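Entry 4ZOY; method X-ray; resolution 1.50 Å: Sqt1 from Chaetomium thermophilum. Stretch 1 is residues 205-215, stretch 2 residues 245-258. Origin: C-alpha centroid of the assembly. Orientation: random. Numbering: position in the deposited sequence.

Stretch 1 (205-215) LATVSEDESLH
Stretch 2 245-258: RFAVEGGLFSVAVS

How do the two strands face each other where stretch 1 begins? Residues 205-209 and 252-257 are both strands and run nearly antiparallel, at 161° between their directions, with axes 5.6 Å apart at closest approach; Phe253, at -133/-11, departs from the extended values around it. Along stretch 1 the CA-to-CB bonds alternate: Leu205 and Thr207 point away from stretch 2, while Ala206 and Val208 point toward it. Ala206 (phi/psi -99/125) sets its small CB 4.0 Å from Val255 CG2 and 4.3 Å from Val257 CG2, so one methyl group touches both valines, Val255 with chi1 p and Val257 with chi1 t. Val208 (-130/164, chi1 m) has more of its area covered by the partner: its CB lies 3.7 Å from Leu252 CB and its CG1 4.0 Å from Val255 CB. Branching at CB gives this extended residue bulk close to the backbone, where the two neighbours can be reached at once.

What fixes the register as the strand ends? The CA-to-CB bond of Ser209 (-142/153, chi1 t) points away from stretch 2, and its carbonyl makes the contact: Leu252 N donates to Ser209 O at 3.1 Å, with an N-H...O angle of 157°. Ser209 O also accepts from Glu212 N at 3.0 Å, closing the type I turn from Ser209 to Glu212. Ser209 OG braces that turn by accepting from Asp211 N at 3.0 Å. Just beyond the strands, the CA atoms of Glu210 and Gly251 are 4.1 Å apart.

Why is glycine suited to the place beside Glu210 O? The CA-to-CB bond of Glu210 (-53/-25, chi1 m, chi2 t) points away, though Glu210 CG still lies 4.1 Å from Phe253 CE1; the backbone comes nearer, with Glu210 O 3.3 Å from Gly251 CA. A CB on Gly251 would lie 2.8 Å from Glu210 O, a clash, and the 110/168 backbone itself calls for glycine. Asp211 (-82/4, chi1 p) makes no contact across; its OD1 accepts from Ser213 N at 2.8 Å and Ser213 OG at 2.5 Å, holding the loop in shape.

How does Glu212 reach so much of the second loop? Its backbone adopts 85/5, and chi1 m with chi2 t carries an initially sideways side chain to the type II turn from Val248 to Gly251. Gly250 N donates to Glu212 OE2 at 3.3 Å, while the aliphatic part packs with Glu212 CG 3.6 Å from Gly251 CA. A water donates to Glu212 O at 2.8 Å and to Phe246 O at 3.2 Å and accepts from Val248 N at 2.8 Å, bridging the backbones.

What completes the contact as stretch 1 re-enters a strand? Leu214 (-122/128, chi1 t, chi2 p) points toward stretch 2, its CB 3.5 Å from Phe246 CZ; both side chains are buried and apolar, so they pack without burying an unpaired polar group of their own. The Phe246 ring (chi1 t, chi2 72°) also presents its edge to Glu212 O, 3.3 Å from Phe246 CE2. Leu252 (-109/144, chi1 m, chi2 t) reaches this region too, with CD1 3.6 Å from Glu212 O.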

# COMPACT_ATOMS: atom_id res chain seq x y z
N LEU A 205 -13.67 5.98 -1.37
CA LEU A 205 -12.55 5.29 -1.99
C LEU A 205 -11.95 6.19 -3.05
O LEU A 205 -12.61 6.51 -4.04
CB LEU A 205 -13.00 3.96 -2.59
CG LEU A 205 -11.97 3.18 -3.40
CD1 LEU A 205 -10.80 2.73 -2.52
CD2 LEU A 205 -12.64 1.98 -4.05
N ALA A 206 -10.71 6.62 -2.83
CA ALA A 206 -10.02 7.50 -3.77
C ALA A 206 -9.08 6.70 -4.66
O ALA A 206 -8.23 5.97 -4.15
CB ALA A 206 -9.25 8.57 -3.02
N THR A 207 -9.24 6.84 -5.97
CA THR A 207 -8.36 6.14 -6.91
C THR A 207 -7.82 7.09 -7.96
O THR A 207 -8.44 8.11 -8.30
CB THR A 207 -9.07 4.95 -7.58
OG1 THR A 207 -10.11 5.41 -8.46
CG2 THR A 207 -9.66 4.01 -6.53
N VAL A 208 -6.65 6.74 -8.46
CA VAL A 208 -5.95 7.58 -9.44
C VAL A 208 -5.51 6.75 -10.63
O VAL A 208 -5.47 5.52 -10.56
CB VAL A 208 -4.74 8.28 -8.83
CG1 VAL A 208 -5.19 9.28 -7.79
CG2 VAL A 208 -3.76 7.26 -8.23
N SER A 209 -5.16 7.44 -11.72
CA SER A 209 -4.89 6.79 -12.99
C SER A 209 -3.74 7.43 -13.74
O SER A 209 -3.46 8.62 -13.57
CB SER A 209 -6.16 6.81 -13.86
OG SER A 209 -5.94 6.35 -15.18
N GLU A 210 -3.08 6.62 -14.57
CA GLU A 210 -2.12 7.11 -15.56
C GLU A 210 -2.70 8.20 -16.44
O GLU A 210 -1.96 9.02 -16.98
CB GLU A 210 -1.62 5.95 -16.43
CG GLU A 210 -0.71 4.99 -15.71
CD GLU A 210 -0.16 3.89 -16.61
OE1 GLU A 210 -0.35 3.96 -17.85
OE2 GLU A 210 0.46 2.95 -16.07
N ASP A 211 -4.02 8.22 -16.60
CA ASP A 211 -4.68 9.20 -17.47
C ASP A 211 -4.87 10.56 -16.78
O ASP A 211 -5.48 11.47 -17.35
CB ASP A 211 -6.02 8.64 -17.99
CG ASP A 211 -7.18 8.84 -17.02
OD1 ASP A 211 -6.99 9.19 -15.83
OD2 ASP A 211 -8.34 8.64 -17.46
N GLU A 212 -4.34 10.66 -15.56
CA GLU A 212 -4.25 11.89 -14.76
C GLU A 212 -5.52 12.20 -13.95
O GLU A 212 -5.59 13.22 -13.28
CB GLU A 212 -3.86 13.09 -15.65
CG GLU A 212 -2.51 12.84 -16.33
CD GLU A 212 -2.15 13.85 -17.41
OE1 GLU A 212 -2.61 15.00 -17.35
OE2 GLU A 212 -1.36 13.48 -18.30
N SER A 213 -6.50 11.29 -13.98
CA SER A 213 -7.73 11.54 -13.22
C SER A 213 -7.71 10.98 -11.79
O SER A 213 -7.01 10.01 -11.47
CB SER A 213 -8.95 10.99 -13.96
OG SER A 213 -8.88 9.59 -14.18
N LEU A 214 -8.47 11.66 -10.94
CA LEU A 214 -8.77 11.26 -9.57
C LEU A 214 -10.27 11.14 -9.42
O LEU A 214 -10.98 12.07 -9.75
CB LEU A 214 -8.24 12.29 -8.56
CG LEU A 214 -8.84 12.32 -7.15
CD1 LEU A 214 -8.37 11.11 -6.32
CD2 LEU A 214 -8.49 13.60 -6.41
N HIS A 215 -10.75 10.00 -8.92
CA HIS A 215 -12.16 9.85 -8.58
C HIS A 215 -12.26 9.35 -7.16
O HIS A 215 -11.51 8.46 -6.75
CB HIS A 215 -12.87 8.92 -9.55
CG HIS A 215 -12.89 9.43 -10.95
ND1 HIS A 215 -13.69 10.48 -11.34
CD2 HIS A 215 -12.17 9.07 -12.03
CE1 HIS A 215 -13.48 10.74 -12.61
NE2 HIS A 215 -12.55 9.90 -13.06
N ARG A 245 -5.63 23.24 -13.04
CA ARG A 245 -4.99 23.43 -11.74
C ARG A 245 -4.69 22.06 -11.10
O ARG A 245 -3.92 21.96 -10.15
CB ARG A 245 -5.89 24.31 -10.85
CG ARG A 245 -5.51 24.37 -9.40
CD ARG A 245 -4.05 24.79 -9.28
NE ARG A 245 -3.60 24.75 -7.90
CZ ARG A 245 -2.38 25.09 -7.51
NH1 ARG A 245 -1.48 25.47 -8.41
NH2 ARG A 245 -2.06 25.04 -6.22
N PHE A 246 -5.26 21.01 -11.68
CA PHE A 246 -5.10 19.67 -11.13
C PHE A 246 -4.18 18.79 -11.96
O PHE A 246 -3.48 17.92 -11.42
CB PHE A 246 -6.46 18.98 -11.01
CG PHE A 246 -6.37 17.59 -10.45
CD1 PHE A 246 -6.09 17.40 -9.11
CD2 PHE A 246 -6.54 16.47 -11.27
CE1 PHE A 246 -5.98 16.15 -8.57
CE2 PHE A 246 -6.44 15.19 -10.72
CZ PHE A 246 -6.15 15.04 -9.37
N ALA A 247 -4.18 19.01 -13.27
CA ALA A 247 -3.53 18.12 -14.22
C ALA A 247 -2.05 17.90 -13.94
O ALA A 247 -1.27 18.85 -13.84
CB ALA A 247 -3.71 18.66 -15.64
N VAL A 248 -1.66 16.64 -13.80
CA VAL A 248 -0.26 16.28 -13.64
C VAL A 248 0.19 15.54 -14.89
O VAL A 248 -0.12 14.37 -15.08
CB VAL A 248 -0.03 15.40 -12.39
CG1 VAL A 248 1.41 14.91 -12.35
CG2 VAL A 248 -0.35 16.18 -11.14
N GLU A 249 0.90 16.24 -15.77
CA GLU A 249 1.31 15.64 -17.04
C GLU A 249 2.20 14.42 -16.81
O GLU A 249 3.22 14.51 -16.12
CB GLU A 249 2.02 16.67 -17.92
CG GLU A 249 2.38 16.13 -19.30
CD GLU A 249 2.84 17.22 -20.26
OE1 GLU A 249 3.40 18.24 -19.79
OE2 GLU A 249 2.62 17.06 -21.48
N GLY A 250 1.80 13.30 -17.39
CA GLY A 250 2.55 12.06 -17.27
C GLY A 250 1.84 11.06 -16.37
O GLY A 250 2.21 9.89 -16.33
N GLY A 251 0.83 11.53 -15.64
CA GLY A 251 -0.02 10.62 -14.88
C GLY A 251 0.11 10.65 -13.37
O GLY A 251 1.02 11.24 -12.80
N LEU A 252 -0.85 10.00 -12.72
CA LEU A 252 -0.84 9.84 -11.26
C LEU A 252 -0.54 8.40 -10.88
O LEU A 252 -1.00 7.47 -11.55
CB LEU A 252 -2.18 10.27 -10.66
CG LEU A 252 -2.53 11.75 -10.83
CD1 LEU A 252 -3.97 11.97 -10.34
CD2 LEU A 252 -1.55 12.67 -10.10
N PHE A 253 0.21 8.22 -9.79
CA PHE A 253 0.75 6.91 -9.43
C PHE A 253 0.56 6.54 -7.97
O PHE A 253 0.79 5.39 -7.58
CB PHE A 253 2.24 6.86 -9.77
CG PHE A 253 2.52 7.11 -11.22
CD1 PHE A 253 2.16 6.18 -12.17
CD2 PHE A 253 3.12 8.30 -11.63
CE1 PHE A 253 2.39 6.41 -13.52
CE2 PHE A 253 3.36 8.53 -12.98
CZ PHE A 253 2.99 7.58 -13.92
N SER A 254 0.14 7.51 -7.15
CA SER A 254 -0.02 7.25 -5.72
C SER A 254 -1.14 8.12 -5.14
O SER A 254 -1.49 9.16 -5.70
CB SER A 254 1.29 7.50 -4.96
OG SER A 254 1.76 8.82 -5.19
N VAL A 255 -1.70 7.67 -4.02
CA VAL A 255 -2.83 8.34 -3.40
C VAL A 255 -2.87 7.96 -1.92
O VAL A 255 -2.53 6.84 -1.54
CB VAL A 255 -4.17 7.98 -4.12
CG1 VAL A 255 -4.47 6.49 -4.01
CG2 VAL A 255 -5.33 8.80 -3.58
N ALA A 256 -3.27 8.92 -1.09
CA ALA A 256 -3.39 8.73 0.34
C ALA A 256 -4.46 9.68 0.87
O ALA A 256 -4.64 10.79 0.36
CB ALA A 256 -2.06 8.95 1.05
N VAL A 257 -5.18 9.23 1.90
CA VAL A 257 -6.20 10.06 2.53
C VAL A 257 -5.77 10.39 3.96
O VAL A 257 -5.20 9.56 4.65
CB VAL A 257 -7.57 9.35 2.51
CG1 VAL A 257 -8.63 10.21 3.21
CG2 VAL A 257 -8.01 9.06 1.08
N SER A 258 -6.02 11.63 4.41
CA SER A 258 -5.57 12.08 5.73
C SER A 258 -6.36 11.41 6.85
O SER A 258 -7.45 10.90 6.62
CB SER A 258 -5.69 13.60 5.83
OG SER A 258 -7.05 14.00 5.87
O HOH W 1 -3.55 14.95 -12.55